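Local structure of succinate-semialdehyde dehydrogenase (NAD(P)(+)) (Marinobacter aquaeolei, 3RH9) at residues E86-I91 / G108-A113; A261-F266 / Y419-D424; N315-G320 / F370-V375. The protein probably oxidises succinate semialdehyde to succinate with NAD+ or NADP+ as cofactor, as a member of the aldehyde dehydrogenase family. One frame throughout, in Å; residues are numbered along the deposited sequence.

Contact 1. Residues E86-I91 / G108-A113; sequences ENREEI and GEVDYA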
loop_
_atom_site.group_PDB
_atom_site.type_symbol
_atom_site.label_atom_id
_atom_site.label_comp_id
_atom_site.label_asym_id
_atom_site.label_seq_id
_atom_site.Cartn_x
_atom_site.Cartn_y
_atom_site.Cartn_z
ATOM N N GLU A 86 32.229 0.648 -10.826
ATOM C CA GLU A 86 33.650 0.940 -10.692
ATOM C C GLU A 86 34.268 0.345 -9.447
ATOM O O GLU A 86 35.398 -0.129 -9.477
ATOM C CB GLU A 86 33.872 2.437 -10.625
ATOM C CG GLU A 86 33.469 3.156 -11.868
ATOM C CD GLU A 86 33.710 4.623 -11.724
ATOM O OE1 GLU A 86 34.679 4.971 -11.018
ATOM O OE2 GLU A 86 32.929 5.421 -12.296
ATOM N N ASN A 87 33.544 0.409 -8.337
ATOM C CA ASN A 87 34.077 -0.069 -7.077
ATOM C C ASN A 87 33.517 -1.435 -6.781
ATOM O O ASN A 87 33.309 -1.803 -5.629
ATOM C CB ASN A 87 33.759 0.912 -5.959
ATOM C CG ASN A 87 34.224 2.308 -6.282
ATOM O OD1 ASN A 87 35.258 2.762 -5.790
ATOM N ND2 ASN A 87 33.478 2.992 -7.138
ATOM N N ARG A 88 33.298 -2.185 -7.851
ATOM C CA ARG A 88 32.611 -3.460 -7.800
ATOM C C ARG A 88 33.434 -4.574 -7.142
ATOM O O ARG A 88 32.887 -5.527 -6.589
ATOM C CB ARG A 88 32.193 -3.838 -9.225
ATOM C CG ARG A 88 32.322 -5.291 -9.557
ATOM C CD ARG A 88 32.325 -5.515 -11.046
ATOM N NE ARG A 88 33.019 -6.763 -11.303
ATOM C CZ ARG A 88 32.439 -7.960 -11.337
ATOM N NH1 ARG A 88 31.123 -8.084 -11.169
ATOM N NH2 ARG A 88 33.182 -9.042 -11.558
ATOM N N GLU A 89 34.751 -4.454 -7.177
ATOM C CA GLU A 89 35.569 -5.518 -6.631
ATOM C C GLU A 89 35.896 -5.299 -5.160
ATOM O O GLU A 89 35.998 -6.265 -4.398
ATOM C CB GLU A 89 36.832 -5.720 -7.469
ATOM C CG GLU A 89 37.980 -6.372 -6.730
ATOM C CD GLU A 89 39.142 -6.706 -7.641
ATOM O OE1 GLU A 89 38.898 -6.966 -8.841
ATOM O OE2 GLU A 89 40.295 -6.721 -7.156
ATOM N N GLU A 90 36.040 -4.042 -4.751
ATOM C CA GLU A 90 36.356 -3.738 -3.349
ATOM C C GLU A 90 35.124 -3.774 -2.446
ATOM O O GLU A 90 35.223 -4.052 -1.244
ATOM C CB GLU A 90 37.066 -2.389 -3.224
ATOM C CG GLU A 90 37.287 -1.935 -1.790
ATOM C CD GLU A 90 38.230 -2.840 -0.999
ATOM O OE1 GLU A 90 38.459 -2.566 0.202
ATOM O OE2 GLU A 90 38.751 -3.823 -1.574
ATOM N N ILE A 91 33.963 -3.481 -3.025
ATOM C CA ILE A 91 32.708 -3.608 -2.294
ATOM C C ILE A 91 32.386 -5.093 -2.176
ATOM O O ILE A 91 32.031 -5.579 -1.106
ATOM C CB ILE A 91 31.572 -2.852 -2.988
ATOM C CG1 ILE A 91 31.806 -1.350 -2.870
ATOM C CG2 ILE A 91 30.238 -3.231 -2.387
ATOM C CD1 ILE A 91 30.864 -0.533 -3.667
ATOM N N GLY A 108 29.179 -9.898 -8.234
ATOM C CA GLY A 108 27.996 -9.976 -9.058
ATOM C C GLY A 108 26.817 -9.251 -8.442
ATOM O O GLY A 108 25.966 -8.742 -9.178
ATOM N N GLU A 109 26.757 -9.210 -7.106
ATOM C CA GLU A 109 25.654 -8.552 -6.409
ATOM C C GLU A 109 25.758 -7.052 -6.600
ATOM O O GLU A 109 24.750 -6.342 -6.693
ATOM C CB GLU A 109 25.609 -8.885 -4.909
ATOM C CG GLU A 109 24.437 -8.166 -4.174
ATOM C CD GLU A 109 24.377 -8.423 -2.659
ATOM O OE1 GLU A 109 24.910 -9.455 -2.198
ATOM O OE2 GLU A 109 23.784 -7.596 -1.921
ATOM N N VAL A 110 26.991 -6.568 -6.659
ATOM C CA VAL A 110 27.246 -5.168 -6.947
ATOM C C VAL A 110 26.771 -4.856 -8.357
ATOM O O VAL A 110 26.206 -3.800 -8.594
ATOM C CB VAL A 110 28.722 -4.842 -6.794
ATOM C CG1 VAL A 110 28.981 -3.442 -7.258
ATOM C CG2 VAL A 110 29.135 -5.013 -5.351
ATOM N N ASP A 111 26.972 -5.789 -9.282
ATOM C CA ASP A 111 26.515 -5.597 -10.653
ATOM C C ASP A 111 25.004 -5.486 -10.670
ATOM O O ASP A 111 24.417 -4.568 -11.260
ATOM C CB ASP A 111 26.928 -6.773 -11.530
ATOM C CG ASP A 111 28.410 -6.763 -11.868
ATOM O OD1 ASP A 111 29.090 -5.763 -11.535
ATOM O OD2 ASP A 111 28.883 -7.752 -12.475
ATOM N N TYR A 112 24.384 -6.451 -10.007
ATOM C CA TYR A 112 22.947 -6.514 -9.868
ATOM C C TYR A 112 22.354 -5.211 -9.288
ATOM O O TYR A 112 21.349 -4.692 -9.793
ATOM C CB TYR A 112 22.637 -7.695 -8.973
ATOM C CG TYR A 112 21.191 -7.892 -8.671
ATOM C CD1 TYR A 112 20.343 -8.488 -9.596
ATOM C CD2 TYR A 112 20.675 -7.515 -7.448
ATOM C CE1 TYR A 112 19.012 -8.693 -9.315
ATOM C CE2 TYR A 112 19.345 -7.716 -7.151
ATOM C CZ TYR A 112 18.520 -8.304 -8.088
ATOM O OH TYR A 112 17.195 -8.490 -7.788
ATOM N N ALA A 113 22.981 -4.699 -8.229
ATOM C CA ALA A 113 22.581 -3.439 -7.604
ATOM C C ALA A 113 22.645 -2.274 -8.586
ATOM O O ALA A 113 21.808 -1.366 -8.556
ATOM C CB ALA A 113 23.465 -3.141 -6.394
#
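R88 and D111 carry the charged half of this contact. The arginine reaches across with an extended chain from CG to NE, and its NH1 forms a salt bridge with D111 OD2 at 2.6 Å. The guanidinium and carboxylate planes are only 21° apart, yet the carboxylate comes in obliquely. NH1 is the guanidinium nitrogen nearest to it, closest to OD2 but with D111 OD1 also 3.1 Å from R88 NH1. D111 is turned to meet it by a first torsion of -74°, which sets CG beside its own backbone N. With a methionine in place of R88, the D111 carboxylate would probably be left without its mate on the facing helix and be freer to turn.

The apolar half belongs to V110, whose two methyls are shared between two neighbours one turn apart. CG1 lies anti to the backbone N (chi1 173°) and rests on the base of the arginine, 3.7 Å from R88 CA and 3.8 Å from R88 CB. CG2 goes to the isoleucine instead, 3.6 Å from I91 CG2, where the two side chains meet at about a right angle. V110 and I91 are both buried, whereas the salt bridge sits at the partly exposed margin.

The backbones come close at R88 and V110, whose CA atoms are 5.7 Å apart, so the start of helix 88-99 packs directly on helix 103-123. Beyond the pair, I91 also leans on T189 and A192 of helix 188-197. On helix 103-123, E109 is salt-bridged to K101 and accepts bonds from the backbone N atoms of I161 and G162, just before and at the start of helix 162-174, while A113 packs on A165 of that helix.

Contact 2. Residues A261-F266 / Y419-D424; sequences APFIVF and YVFTAD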
loop_
_atom_site.group_PDB
_atom_site.type_symbol
_atom_site.label_atom_id
_atom_site.label_comp_id
_atom_site.label_asym_id
_atom_site.label_seq_id
_atom_site.Cartn_x
_atom_site.Cartn_y
_atom_site.Cartn_z
ATOM N N ALA A 261 9.181 -20.419 -0.666
ATOM C CA ALA A 261 9.094 -20.690 -2.098
ATOM C C ALA A 261 8.996 -22.177 -2.454
ATOM O O ALA A 261 9.835 -22.980 -2.045
ATOM C CB ALA A 261 10.264 -20.027 -2.843
ATOM N N PRO A 262 7.963 -22.538 -3.231
ATOM C CA PRO A 262 7.780 -23.874 -3.784
ATOM C C PRO A 262 8.426 -23.914 -5.159
ATOM O O PRO A 262 8.160 -23.041 -5.975
ATOM C CB PRO A 262 6.265 -23.979 -3.943
ATOM C CG PRO A 262 5.725 -22.597 -3.703
ATOM C CD PRO A 262 6.862 -21.652 -3.627
ATOM N N PHE A 263 9.279 -24.904 -5.399
ATOM C CA PHE A 263 9.957 -25.082 -6.685
ATOM C C PHE A 263 9.436 -26.397 -7.252
ATOM O O PHE A 263 9.775 -27.466 -6.753
ATOM C CB PHE A 263 11.457 -25.144 -6.440
ATOM C CG PHE A 263 12.292 -25.254 -7.683
ATOM C CD1 PHE A 263 12.418 -26.463 -8.355
ATOM C CD2 PHE A 263 13.017 -24.167 -8.142
ATOM C CE1 PHE A 263 13.211 -26.568 -9.494
ATOM C CE2 PHE A 263 13.818 -24.281 -9.281
ATOM C CZ PHE A 263 13.911 -25.481 -9.950
ATOM N N ILE A 264 8.590 -26.312 -8.274
ATOM C CA ILE A 264 7.761 -27.440 -8.693
ATOM C C ILE A 264 8.235 -28.069 -9.999
ATOM O O ILE A 264 8.491 -27.354 -10.965
ATOM C CB ILE A 264 6.291 -26.991 -8.856
ATOM C CG1 ILE A 264 5.742 -26.475 -7.524
ATOM C CG2 ILE A 264 5.443 -28.130 -9.378
ATOM C CD1 ILE A 264 4.430 -25.783 -7.654
ATOM N N VAL A 265 8.346 -29.397 -10.030
ATOM C CA VAL A 265 8.856 -30.092 -11.216
ATOM C C VAL A 265 7.949 -31.195 -11.772
ATOM O O VAL A 265 7.845 -32.274 -11.203
ATOM C CB VAL A 265 10.228 -30.722 -10.946
ATOM C CG1 VAL A 265 10.751 -31.375 -12.211
ATOM C CG2 VAL A 265 11.211 -29.683 -10.417
ATOM N N PHE A 266 7.323 -30.943 -12.911
ATOM C CA PHE A 266 6.444 -31.949 -13.503
ATOM C C PHE A 266 7.175 -33.118 -14.196
ATOM O O PHE A 266 8.352 -33.003 -14.553
ATOM C CB PHE A 266 5.396 -31.291 -14.407
ATOM C CG PHE A 266 4.270 -30.674 -13.639
ATOM C CD1 PHE A 266 3.180 -31.427 -13.263
ATOM C CD2 PHE A 266 4.327 -29.355 -13.236
ATOM C CE1 PHE A 266 2.152 -30.866 -12.536
ATOM C CE2 PHE A 266 3.298 -28.792 -12.501
ATOM C CZ PHE A 266 2.213 -29.552 -12.158
ATOM N N TYR A 419 8.264 -21.415 -8.386
ATOM C CA TYR A 419 8.835 -21.831 -9.665
ATOM C C TYR A 419 8.180 -23.092 -10.158
ATOM O O TYR A 419 7.884 -23.995 -9.372
ATOM C CB TYR A 419 10.332 -22.063 -9.530
ATOM C CG TYR A 419 11.027 -20.928 -8.856
ATOM C CD1 TYR A 419 11.521 -19.856 -9.591
ATOM C CD2 TYR A 419 11.173 -20.907 -7.475
ATOM C CE1 TYR A 419 12.150 -18.799 -8.969
ATOM C CE2 TYR A 419 11.797 -19.848 -6.848
ATOM C CZ TYR A 419 12.280 -18.807 -7.603
ATOM O OH TYR A 419 12.907 -17.777 -6.981
ATOM N N VAL A 420 7.957 -23.160 -11.463
ATOM C CA VAL A 420 7.339 -24.340 -12.033
ATOM C C VAL A 420 8.015 -24.747 -13.334
ATOM O O VAL A 420 8.249 -23.913 -14.216
ATOM C CB VAL A 420 5.841 -24.121 -12.261
ATOM C CG1 VAL A 420 5.618 -23.000 -13.275
ATOM C CG2 VAL A 420 5.176 -25.424 -12.694
ATOM N N PHE A 421 8.346 -26.034 -13.437
ATOM C CA PHE A 421 8.939 -26.585 -14.650
ATOM C C PHE A 421 8.008 -27.597 -15.258
ATOM O O PHE A 421 7.522 -28.486 -14.572
ATOM C CB PHE A 421 10.287 -27.232 -14.365
ATOM C CG PHE A 421 11.372 -26.251 -14.060
ATOM C CD1 PHE A 421 11.366 -25.534 -12.875
ATOM C CD2 PHE A 421 12.401 -26.036 -14.958
ATOM C CE1 PHE A 421 12.368 -24.632 -12.599
ATOM C CE2 PHE A 421 13.410 -25.134 -14.678
ATOM C CZ PHE A 421 13.393 -24.433 -13.500
ATOM N N THR A 422 7.767 -27.463 -16.552
ATOM C CA THR A 422 6.829 -28.339 -17.224
ATOM C C THR A 422 6.874 -28.075 -18.723
ATOM O O THR A 422 6.884 -26.932 -19.157
ATOM C CB THR A 422 5.394 -28.139 -16.661
ATOM O OG1 THR A 422 4.482 -29.064 -17.263
ATOM C CG2 THR A 422 4.912 -26.717 -16.908
ATOM N N ALA A 423 6.920 -29.139 -19.512
ATOM C CA ALA A 423 6.932 -29.006 -20.963
ATOM C C ALA A 423 5.571 -28.526 -21.449
ATOM O O ALA A 423 5.452 -27.980 -22.545
ATOM C CB ALA A 423 7.302 -30.340 -21.629
ATOM N N ASP A 424 4.550 -28.736 -20.624
ATOM C CA ASP A 424 3.196 -28.301 -20.941
ATOM C C ASP A 424 2.945 -26.807 -20.637
ATOM O O ASP A 424 2.772 -26.407 -19.479
ATOM C CB ASP A 424 2.187 -29.174 -20.198
ATOM C CG ASP A 424 0.755 -28.872 -20.592
ATOM O OD1 ASP A 424 0.482 -27.768 -21.137
ATOM O OD2 ASP A 424 -0.105 -29.742 -20.347
#
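F263, Y419 and F421 pack as an aromatic cluster on one face of two neighbouring parallel strands. F263 is thrown between the other two because its CG lies anti to the backbone N (chi1 -177°). F263 CD2 comes 3.7 Å from Y419 CB, and the F263 and Y419 rings meet obliquely, their planes at 41°. The detailed fit of F263 against F421 is doubtful. The Y419 hydroxyl is tied to the backbone O of V291.

Beneath the rings the strands are laced by four backbone hydrogen bonds. Y419 N donates to P262 O (2.9 Å) and I264 N to Y419 O (2.7 Å). F421 N then donates to I264 O (2.8 Å), and F266 N closes the ladder on F421 O (3.0 Å) just past the strand.

The face carrying I264 and V420 is looser across the pair, with I264 CG2 4.3 Å from V420 CG2. V420 instead offers CG2 to the edge of the F266 ring, 3.9 Å from F266 CE2. Toward the surface the pairing ends: T422 is still buried, its OG1 bonded to D268 OD1, but A423 is exposed and D424 partly so, capping helix 425-434 at R427 N.

Helix 271-283 lies over the aromatic face, through A274, N277 and L278, and helix 425-434 over the other, V431 touching V420. Parallel strands sandwiched between helices in this way form the α/β core of the catalytic domain in aldehyde dehydrogenases.

Contact 3. Residues N315-G320 / F370-V375; sequences NKMTVG and FPPTVV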
loop_
_atom_site.group_PDB
_atom_site.type_symbol
_atom_site.label_atom_id
_atom_site.label_comp_id
_atom_site.label_asym_id
_atom_site.label_seq_id
_atom_site.Cartn_x
_atom_site.Cartn_y
_atom_site.Cartn_z
ATOM N N ASN A 315 27.446 -32.873 -5.000
ATOM C CA ASN A 315 28.678 -33.472 -4.495
ATOM C C ASN A 315 29.932 -32.843 -5.083
ATOM O O ASN A 315 30.980 -32.834 -4.452
ATOM C CB ASN A 315 28.655 -34.993 -4.640
ATOM C CG ASN A 315 27.694 -35.644 -3.648
ATOM O OD1 ASN A 315 27.607 -35.224 -2.482
ATOM N ND2 ASN A 315 26.951 -36.652 -4.106
ATOM N N LYS A 316 29.807 -32.274 -6.274
ATOM C CA LYS A 316 30.925 -31.555 -6.874
ATOM C C LYS A 316 31.137 -30.198 -6.217
ATOM O O LYS A 316 32.207 -29.634 -6.310
ATOM C CB LYS A 316 30.722 -31.398 -8.385
ATOM C CG LYS A 316 30.390 -32.705 -9.085
ATOM C CD LYS A 316 29.895 -32.485 -10.504
ATOM C CE LYS A 316 29.965 -33.794 -11.300
ATOM N NZ LYS A 316 29.731 -33.595 -12.768
HETATM N N MSE A 317 30.122 -29.673 -5.545
HETATM C CA MSE A 317 30.254 -28.350 -4.935
HETATM C C MSE A 317 31.220 -28.309 -3.754
HETATM O O MSE A 317 31.551 -29.327 -3.162
HETATM C CB MSE A 317 28.898 -27.812 -4.514
HETATM C CG MSE A 317 27.931 -27.668 -5.658
HETATM SE SE MSE A 317 26.207 -26.989 -5.039
HETATM C CE MSE A 317 26.812 -25.284 -4.303
ATOM N N THR A 318 31.653 -27.113 -3.401
ATOM C CA THR A 318 32.693 -26.958 -2.416
ATOM C C THR A 318 32.298 -25.861 -1.457
ATOM O O THR A 318 31.772 -24.836 -1.872
ATOM C CB THR A 318 34.011 -26.602 -3.111
ATOM O OG1 THR A 318 33.793 -25.521 -4.038
ATOM C CG2 THR A 318 34.517 -27.809 -3.880
ATOM N N VAL A 319 32.535 -26.090 -0.173
ATOM C CA VAL A 319 32.220 -25.122 0.865
ATOM C C VAL A 319 33.507 -24.638 1.479
ATOM O O VAL A 319 34.418 -25.412 1.686
ATOM C CB VAL A 319 31.434 -25.780 2.006
ATOM C CG1 VAL A 319 30.472 -24.788 2.653
ATOM C CG2 VAL A 319 30.700 -26.993 1.499
ATOM N N GLY A 320 33.578 -23.357 1.787
ATOM C CA GLY A 320 34.718 -22.829 2.506
ATOM C C GLY A 320 34.676 -21.321 2.649
ATOM O O GLY A 320 33.670 -20.687 2.324
ATOM N N PHE A 370 27.985 -25.016 6.467
ATOM C CA PHE A 370 26.992 -26.052 6.313
ATOM C C PHE A 370 26.998 -26.542 4.875
ATOM O O PHE A 370 26.793 -25.771 3.944
ATOM C CB PHE A 370 25.624 -25.516 6.700
ATOM C CG PHE A 370 24.627 -26.583 7.014
ATOM C CD1 PHE A 370 24.145 -27.409 6.016
ATOM C CD2 PHE A 370 24.166 -26.756 8.311
ATOM C CE1 PHE A 370 23.230 -28.389 6.304
ATOM C CE2 PHE A 370 23.246 -27.736 8.601
ATOM C CZ PHE A 370 22.779 -28.557 7.596
ATOM N N PRO A 371 27.235 -27.843 4.697
ATOM C CA PRO A 371 27.410 -28.512 3.407
ATOM C C PRO A 371 26.109 -28.619 2.620
ATOM O O PRO A 371 25.055 -28.854 3.195
ATOM C CB PRO A 371 27.857 -29.922 3.808
ATOM C CG PRO A 371 28.141 -29.860 5.276
ATOM C CD PRO A 371 27.283 -28.793 5.813
ATOM N N PRO A 372 26.183 -28.475 1.299
ATOM C CA PRO A 372 24.973 -28.612 0.503
ATOM C C PRO A 372 24.367 -29.982 0.737
ATOM O O PRO A 372 25.073 -30.966 0.602
ATOM C CB PRO A 372 25.497 -28.488 -0.926
ATOM C CG PRO A 372 26.769 -27.739 -0.793
ATOM C CD PRO A 372 27.366 -28.225 0.465
ATOM N N THR A 373 23.083 -30.029 1.080
ATOM C CA THR A 373 22.418 -31.253 1.501
ATOM C C THR A 373 21.110 -31.468 0.767
ATOM O O THR A 373 20.431 -30.512 0.392
ATOM C CB THR A 373 22.089 -31.204 2.992
ATOM O OG1 THR A 373 23.284 -30.949 3.736
ATOM C CG2 THR A 373 21.507 -32.511 3.438
ATOM N N VAL A 374 20.746 -32.733 0.581
ATOM C CA VAL A 374 19.531 -33.079 -0.144
ATOM C C VAL A 374 18.749 -34.193 0.551
ATOM O O VAL A 374 19.228 -35.325 0.660
ATOM C CB VAL A 374 19.860 -33.568 -1.562
ATOM C CG1 VAL A 374 18.647 -34.202 -2.170
ATOM C CG2 VAL A 374 20.373 -32.429 -2.431
ATOM N N VAL A 375 17.544 -33.897 1.013
ATOM C CA VAL A 375 16.752 -34.948 1.626
ATOM C C VAL A 375 15.516 -35.268 0.808
ATOM O O VAL A 375 14.902 -34.381 0.219
ATOM C CB VAL A 375 16.348 -34.629 3.089
ATOM C CG1 VAL A 375 17.572 -34.500 3.949
ATOM C CG2 VAL A 375 15.483 -33.372 3.158
#
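V319 and P372 lie alongside with their side chains running opposite ways, V319 CG2 3.7 Å from P372 CD. The same methyl, V319 CG2, lies 4.1 Å from P371 CA, while the other branch turns toward the backbone, V319 CG1 standing 4.0 Å from F370 O. Between them the two methyls meet F370, P371 and P372. The second touch is lighter and comes from M317, here a selenomethionine: its terminal methyl CE is 4.3 Å from P372 CG. The chain is straight through chi2, and a chi3 of 60° at the selenium bends that methyl out of the extended line. Where V319 and M317 meet P372, apolar carbon meets apolar carbon.

In the fold, the contact joins the segment leaving helix 303-316 to the two prolines that lead into strand 373-376. That strand pairs antiparallel with 354-357, the strand at this chain's edge of the mixed sheet in the aldehyde dehydrogenase catalytic domain.

Both sides are fixed from behind. T373 OG1 donates to P371 O (2.8 Å), arriving 38° out of the carbonyl plane, and this ties the proline pair to the first strand residue. T373 itself pairs through its backbone with P392 and V394. The F370 side chain packs on V341 and L345 of helix 335-350 and meets the F338 ring. On the other side, T318 holds the extended chain by backbone pairing with I329, by its N on D328 OD2 and by its hydroxyl on G326 O. Further in, F283 of helix 271-283 touches both M317 and P372.

In the fold
Contacts 2 and 3 both reach the same sheet, with centres about 23 Å apart and nearest atoms about 11 Å apart. Along the chain, contact 3 falls wholly between the two strands that contact 2 pairs. Helix 271-283 bridges them physically, lying over the F263, Y419 and F421 rings and reaching M317 and P372 with its far end. Contact 1 comes earlier in sequence and stands apart in a helical region, its centre about 31 Å from that of contact 2 and about 26 Å from that of contact 3. Of the three, contact 2 alone approaches the predicted active site: the side chain of Y419 is about 11 Å from that of E256.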